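Local coordinates for protein glycoside Hydrolase (Bacteroides uniformis, PDB 5T99) that probably cleaves beta-galactosidic linkages in agarose-derived oligosaccharides, as a family 2 glycoside hydrolase that binds the inhibitor D-galacto-isofagomine in its active site, at residues A[494-507]-A[519-533]. Numbering follows the deposited sequence.
Sequences ETSSCTSSRGVYHL and QVTSYDLIGPKWAYP. With GIF (D-galacto-isofagomine), chain C.
Ser497 OG and Trp530 NE1 converge on the exocyclic hydroxyl O of D-galacto-isofagomine, at 2.9 and 3.0 Å, where segments 494-507 and 519-533 meet at the end of strand 490-495 of the TIM barrel of this family 2 hydrolase. They exemplify how a long loop following a barrel strand completes a sugar pocket: the strand brings Glu494, whose OE2 accepts from the ring N of the iminosugar at 2.6 Å, and the loop folds back to bring the indole. Trp530 meets that hydroxyl at its ring edge, in plane, while Pro528 CB sits over one face of the indole, offset toward the rim. Glu494 OE2 and Ser497 OG are both held by Tyr473 OH, and Arg346 pairs with OE1.

Behind this first shell, Ser496 and Tyr532 are bonded in both directions: Tyr532 N donates to Ser496 O, and Ser496 OG, turned anti to its own N (chi1 -167°), reaches Tyr532 O at 2.8 Å. The Tyr532 ring lies with one face against Ser496 CA, a CH-pi contact 4.0 Å from CA to the ring centroid, and its OH bonds Glu537 of helix 534-543. An alanine in place of Tyr532 would keep both main-chain partners of Ser496 but would probably leave Ser496 CA without the ring face and Glu537 without its phenolic partner.

Farther out, Ile526 O accepts twice from Thr499, from N nearly in line with the carbonyl and from OG1 above its plane. Ser501 OG gives to Gln519 OE1 and receives Val520 N, and Tyr505 sets its edge against the face of Tyr523 in a T-shaped pair, planes at 74°. At that far end Leu507 CD2 rests 3.6 Å from Tyr523 CE2.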
loop_
_atom_site.group_PDB
_atom_site.type_symbol
_atom_site.label_atom_id
_atom_site.label_comp_id
_atom_site.label_asym_id
_atom_site.label_seq_id
_atom_site.Cartn_x
_atom_site.Cartn_y
_atom_site.Cartn_z
ATOM N N GLU A 494 1.196 -10.640 -11.783
ATOM C CA GLU A 494 1.670 -9.332 -12.251
ATOM C C GLU A 494 1.299 -9.193 -13.729
ATOM O O GLU A 494 1.549 -10.111 -14.522
ATOM C CB GLU A 494 3.175 -9.195 -12.022
ATOM C CG GLU A 494 3.625 -7.854 -11.491
ATOM C CD GLU A 494 5.138 -7.773 -11.382
ATOM O OE1 GLU A 494 5.684 -8.337 -10.417
ATOM O OE2 GLU A 494 5.783 -7.144 -12.263
ATOM N N THR A 495 0.659 -8.085 -14.101
ATOM C CA THR A 495 0.101 -7.970 -15.450
ATOM C C THR A 495 0.282 -6.579 -16.066
ATOM O O THR A 495 0.438 -5.573 -15.361
ATOM C CB THR A 495 -1.395 -8.374 -15.487
ATOM O OG1 THR A 495 -2.181 -7.493 -14.671
ATOM C CG2 THR A 495 -1.592 -9.800 -14.989
ATOM N N SER A 496 0.245 -6.571 -17.396
ATOM C CA SER A 496 0.350 -5.387 -18.244
ATOM C C SER A 496 1.766 -4.804 -18.278
ATOM O O SER A 496 2.495 -5.091 -19.197
ATOM C CB SER A 496 -0.706 -4.319 -17.896
ATOM O OG SER A 496 -0.764 -3.331 -18.906
ATOM N N SER A 497 2.154 -4.024 -17.269
ATOM C CA SER A 497 3.360 -3.164 -17.323
ATOM C C SER A 497 3.362 -2.147 -18.489
ATOM O O SER A 497 4.416 -1.663 -18.904
ATOM C CB SER A 497 4.661 -3.994 -17.281
ATOM O OG SER A 497 5.162 -4.067 -15.958
ATOM N N CYS A 498 2.165 -1.799 -18.965
ATOM C CA CYS A 498 1.961 -0.717 -19.908
ATOM C C CYS A 498 2.382 0.574 -19.212
ATOM O O CYS A 498 2.188 0.742 -17.999
ATOM C CB CYS A 498 0.479 -0.659 -20.304
ATOM S SG CYS A 498 0.048 0.486 -21.639
ATOM N N THR A 499 2.985 1.473 -19.975
ATOM C CA THR A 499 3.487 2.731 -19.446
ATOM C C THR A 499 2.784 3.910 -20.107
ATOM O O THR A 499 2.386 3.836 -21.277
ATOM C CB THR A 499 5.004 2.844 -19.669
ATOM O OG1 THR A 499 5.305 2.626 -21.054
ATOM C CG2 THR A 499 5.724 1.806 -18.840
ATOM N N SER A 500 2.654 4.996 -19.350
ATOM C CA SER A 500 2.117 6.253 -19.859
ATOM C C SER A 500 2.480 7.413 -18.939
ATOM O O SER A 500 2.791 7.213 -17.762
ATOM C CB SER A 500 0.602 6.171 -20.027
ATOM O OG SER A 500 -0.054 5.864 -18.815
ATOM N N SER A 501 2.487 8.618 -19.501
ATOM C CA SER A 501 2.570 9.854 -18.722
ATOM C C SER A 501 1.189 10.501 -18.776
ATOM O O SER A 501 0.550 10.490 -19.833
ATOM C CB SER A 501 3.625 10.800 -19.301
ATOM O OG SER A 501 4.902 10.176 -19.397
ATOM N N ARG A 502 0.732 11.042 -17.643
ATOM C CA ARG A 502 -0.595 11.674 -17.536
ATOM C C ARG A 502 -0.746 12.814 -18.532
ATOM O O ARG A 502 0.079 13.721 -18.544
ATOM C CB ARG A 502 -0.818 12.241 -16.121
ATOM C CG ARG A 502 -2.224 12.797 -15.889
ATOM C CD ARG A 502 -2.487 13.117 -14.422
ATOM N NE ARG A 502 -1.476 14.014 -13.875
ATOM C CZ ARG A 502 -1.393 15.325 -14.114
ATOM N NH1 ARG A 502 -2.275 15.946 -14.895
ATOM N NH2 ARG A 502 -0.407 16.030 -13.560
ATOM N N GLY A 503 -1.794 12.762 -19.348
ATOM C CA GLY A 503 -2.119 13.843 -20.271
ATOM C C GLY A 503 -1.111 14.148 -21.377
ATOM O O GLY A 503 -1.073 15.270 -21.868
ATOM N N VAL A 504 -0.312 13.154 -21.771
ATOM C CA VAL A 504 0.679 13.317 -22.833
ATOM C C VAL A 504 0.323 12.381 -23.974
ATOM O O VAL A 504 0.239 11.180 -23.780
ATOM C CB VAL A 504 2.109 13.029 -22.333
ATOM C CG1 VAL A 504 3.118 13.133 -23.474
ATOM C CG2 VAL A 504 2.474 13.994 -21.209
ATOM N N TYR A 505 0.110 12.953 -25.155
ATOM C CA TYR A 505 -0.223 12.213 -26.373
ATOM C C TYR A 505 0.787 12.617 -27.442
ATOM O O TYR A 505 1.084 13.819 -27.611
ATOM C CB TYR A 505 -1.654 12.542 -26.821
ATOM C CG TYR A 505 -2.615 12.501 -25.675
ATOM C CD1 TYR A 505 -3.201 11.302 -25.280
ATOM C CD2 TYR A 505 -2.889 13.648 -24.934
ATOM C CE1 TYR A 505 -4.063 11.257 -24.206
ATOM C CE2 TYR A 505 -3.748 13.613 -23.848
ATOM C CZ TYR A 505 -4.328 12.414 -23.489
ATOM O OH TYR A 505 -5.179 12.378 -22.413
ATOM N N HIS A 506 1.321 11.618 -28.143
ATOM C CA HIS A 506 2.331 11.840 -29.185
ATOM C C HIS A 506 1.724 11.489 -30.538
ATOM O O HIS A 506 1.501 10.306 -30.830
ATOM C CB HIS A 506 3.579 10.985 -28.919
ATOM C CG HIS A 506 4.425 11.486 -27.792
ATOM N ND1 HIS A 506 5.211 10.654 -27.023
ATOM C CD2 HIS A 506 4.598 12.735 -27.293
ATOM C CE1 HIS A 506 5.842 11.370 -26.109
ATOM N NE2 HIS A 506 5.487 12.635 -26.252
ATOM N N LEU A 507 1.457 12.519 -31.348
ATOM C CA LEU A 507 0.752 12.370 -32.630
ATOM C C LEU A 507 1.631 12.791 -33.831
ATOM O O LEU A 507 1.974 13.976 -33.936
ATOM C CB LEU A 507 -0.550 13.186 -32.593
ATOM C CG LEU A 507 -1.609 12.691 -31.590
ATOM C CD1 LEU A 507 -2.818 13.617 -31.527
ATOM C CD2 LEU A 507 -2.055 11.269 -31.913
ATOM N N GLN A 519 8.750 11.364 -22.144
ATOM C CA GLN A 519 7.464 10.973 -21.617
ATOM C C GLN A 519 6.943 9.875 -22.560
ATOM O O GLN A 519 7.526 9.637 -23.631
ATOM C CB GLN A 519 6.515 12.177 -21.618
ATOM C CG GLN A 519 6.988 13.383 -20.798
ATOM C CD GLN A 519 7.010 13.135 -19.290
ATOM O OE1 GLN A 519 6.337 12.236 -18.780
ATOM N NE2 GLN A 519 7.774 13.948 -18.569
ATOM N N VAL A 520 5.849 9.222 -22.165
ATOM C CA VAL A 520 5.265 8.114 -22.920
ATOM C C VAL A 520 3.804 8.414 -23.253
ATOM O O VAL A 520 3.065 8.992 -22.437
ATOM C CB VAL A 520 5.341 6.792 -22.116
ATOM C CG1 VAL A 520 4.905 5.608 -22.978
ATOM C CG2 VAL A 520 6.744 6.589 -21.553
ATOM N N THR A 521 3.388 7.991 -24.447
ATOM C CA THR A 521 2.020 8.215 -24.939
ATOM C C THR A 521 0.939 7.636 -23.995
ATOM O O THR A 521 1.006 6.458 -23.592
ATOM C CB THR A 521 1.832 7.680 -26.390
ATOM O OG1 THR A 521 0.583 8.137 -26.929
ATOM C CG2 THR A 521 1.881 6.158 -26.454
ATOM N N SER A 522 -0.043 8.485 -23.662
ATOM C CA SER A 522 -1.222 8.099 -22.862
ATOM C C SER A 522 -2.334 7.429 -23.697
ATOM O O SER A 522 -3.457 7.238 -23.207
ATOM C CB SER A 522 -1.767 9.320 -22.096
ATOM O OG SER A 522 -2.639 8.952 -21.044
ATOM N N TYR A 523 -2.026 7.065 -24.948
ATOM C CA TYR A 523 -2.848 6.101 -25.691
ATOM C C TYR A 523 -2.679 4.647 -25.167
ATOM O O TYR A 523 -3.421 3.762 -25.588
ATOM C CB TYR A 523 -2.573 6.185 -27.213
ATOM C CG TYR A 523 -3.232 7.365 -27.910
ATOM C CD1 TYR A 523 -4.585 7.328 -28.236
ATOM C CD2 TYR A 523 -2.505 8.515 -28.252
ATOM C CE1 TYR A 523 -5.206 8.391 -28.877
ATOM C CE2 TYR A 523 -3.118 9.588 -28.898
ATOM C CZ TYR A 523 -4.472 9.521 -29.208
ATOM O OH TYR A 523 -5.098 10.571 -29.837
ATOM N N ASP A 524 -1.716 4.410 -24.266
ATOM C CA ASP A 524 -1.530 3.118 -23.582
ATOM C C ASP A 524 -1.281 1.975 -24.561
ATOM O O ASP A 524 -2.087 1.042 -24.688
ATOM C CB ASP A 524 -2.689 2.808 -22.613
ATOM C CG ASP A 524 -2.713 3.747 -21.414
ATOM O OD1 ASP A 524 -1.637 4.038 -20.851
ATOM O OD2 ASP A 524 -3.806 4.195 -21.013
ATOM N N LEU A 525 -0.160 2.118 -25.270
ATOM C CA LEU A 525 0.384 1.131 -26.203
ATOM C C LEU A 525 1.796 0.616 -25.825
ATOM O O LEU A 525 2.146 -0.517 -26.153
ATOM C CB LEU A 525 0.467 1.746 -27.612
ATOM C CG LEU A 525 -0.771 2.017 -28.485
ATOM C CD1 LEU A 525 -1.971 1.169 -28.094
ATOM C CD2 LEU A 525 -1.136 3.490 -28.516
ATOM N N ILE A 526 2.597 1.439 -25.148
ATOM C CA ILE A 526 4.037 1.221 -25.028
ATOM C C ILE A 526 4.372 0.599 -23.671
ATOM O O ILE A 526 3.685 0.850 -22.682
ATOM C CB ILE A 526 4.800 2.570 -25.183
ATOM C CG1 ILE A 526 4.448 3.263 -26.517
ATOM C CG2 ILE A 526 6.309 2.393 -25.028
ATOM C CD1 ILE A 526 4.674 2.431 -27.767
ATOM N N GLY A 527 5.433 -0.210 -23.647
ATOM C CA GLY A 527 6.044 -0.692 -22.403
ATOM C C GLY A 527 7.352 -1.435 -22.666
ATOM O O GLY A 527 7.760 -1.549 -23.811
ATOM N N PRO A 528 8.013 -1.951 -21.607
ATOM C CA PRO A 528 9.171 -2.852 -21.772
ATOM C C PRO A 528 8.851 -4.118 -22.586
ATOM O O PRO A 528 7.691 -4.350 -22.936
ATOM C CB PRO A 528 9.550 -3.218 -20.326
ATOM C CG PRO A 528 8.378 -2.827 -19.481
ATOM C CD PRO A 528 7.730 -1.677 -20.184
ATOM N N LYS A 529 9.871 -4.931 -22.870
ATOM C CA LYS A 529 9.755 -6.070 -23.803
ATOM C C LYS A 529 8.632 -7.060 -23.455
ATOM O O LYS A 529 7.978 -7.593 -24.336
ATOM C CB LYS A 529 11.096 -6.820 -23.913
ATOM N N TRP A 530 8.396 -7.260 -22.162
ATOM C CA TRP A 530 7.382 -8.204 -21.656
ATOM C C TRP A 530 6.002 -7.560 -21.474
ATOM O O TRP A 530 5.040 -8.244 -21.118
ATOM C CB TRP A 530 7.833 -8.793 -20.310
ATOM C CG TRP A 530 8.178 -7.743 -19.290
ATOM C CD1 TRP A 530 7.326 -7.139 -18.395
ATOM C CD2 TRP A 530 9.467 -7.142 -19.085
ATOM N NE1 TRP A 530 8.012 -6.212 -17.640
ATOM C CE2 TRP A 530 9.325 -6.193 -18.039
ATOM C CE3 TRP A 530 10.734 -7.321 -19.680
ATOM C CZ2 TRP A 530 10.404 -5.426 -17.567
ATOM C CZ3 TRP A 530 11.808 -6.546 -19.225
ATOM C CH2 TRP A 530 11.633 -5.607 -18.175
ATOM N N ALA A 531 5.906 -6.252 -21.696
ATOM C CA ALA A 531 4.690 -5.525 -21.420
ATOM C C ALA A 531 3.661 -5.714 -22.519
ATOM O O ALA A 531 3.957 -6.234 -23.595
ATOM C CB ALA A 531 4.987 -4.048 -21.214
ATOM N N TYR A 532 2.439 -5.295 -22.219
ATOM C CA TYR A 532 1.339 -5.332 -23.173
ATOM C C TYR A 532 0.195 -4.483 -22.632
ATOM O O TYR A 532 0.102 -4.288 -21.418
ATOM C CB TYR A 532 0.866 -6.776 -23.413
ATOM C CG TYR A 532 0.661 -7.577 -22.145
ATOM C CD1 TYR A 532 -0.563 -7.559 -21.482
ATOM C CD2 TYR A 532 1.687 -8.345 -21.605
ATOM C CE1 TYR A 532 -0.762 -8.282 -20.321
ATOM C CE2 TYR A 532 1.498 -9.079 -20.436
ATOM C CZ TYR A 532 0.264 -9.039 -19.794
ATOM O OH TYR A 532 0.039 -9.740 -18.632
ATOM N N PRO A 533 -0.687 -3.979 -23.516
ATOM C CA PRO A 533 -1.774 -3.128 -23.018
ATOM C C PRO A 533 -2.784 -3.915 -22.179
ATOM O O PRO A 533 -2.886 -5.118 -22.343
ATOM C CB PRO A 533 -2.446 -2.599 -24.299
ATOM C CG PRO A 533 -1.544 -2.973 -25.420
ATOM C CD PRO A 533 -0.782 -4.184 -24.970
HETATM C C GIF C . 8.811 -6.950 -11.072
HETATM N N GIF C . 8.346 -7.268 -12.414
HETATM O O GIF C . 7.979 -4.109 -15.457
HETATM C C1 GIF C . 8.483 -5.509 -10.735
HETATM O O1 GIF C . 10.348 -4.575 -11.928
HETATM C C2 GIF C . 8.924 -4.558 -11.844
HETATM O O2 GIF C . 9.134 -5.154 -9.517
HETATM C C3 GIF C . 8.324 -4.948 -13.192
HETATM C C4 GIF C . 8.665 -6.395 -13.530
HETATM C C5 GIF C . 8.819 -4.015 -14.299
HETATM O O HOH W 1 -2.780 6.390 -19.863
HETATM O O HOH W 2 -3.520 10.381 -19.079
#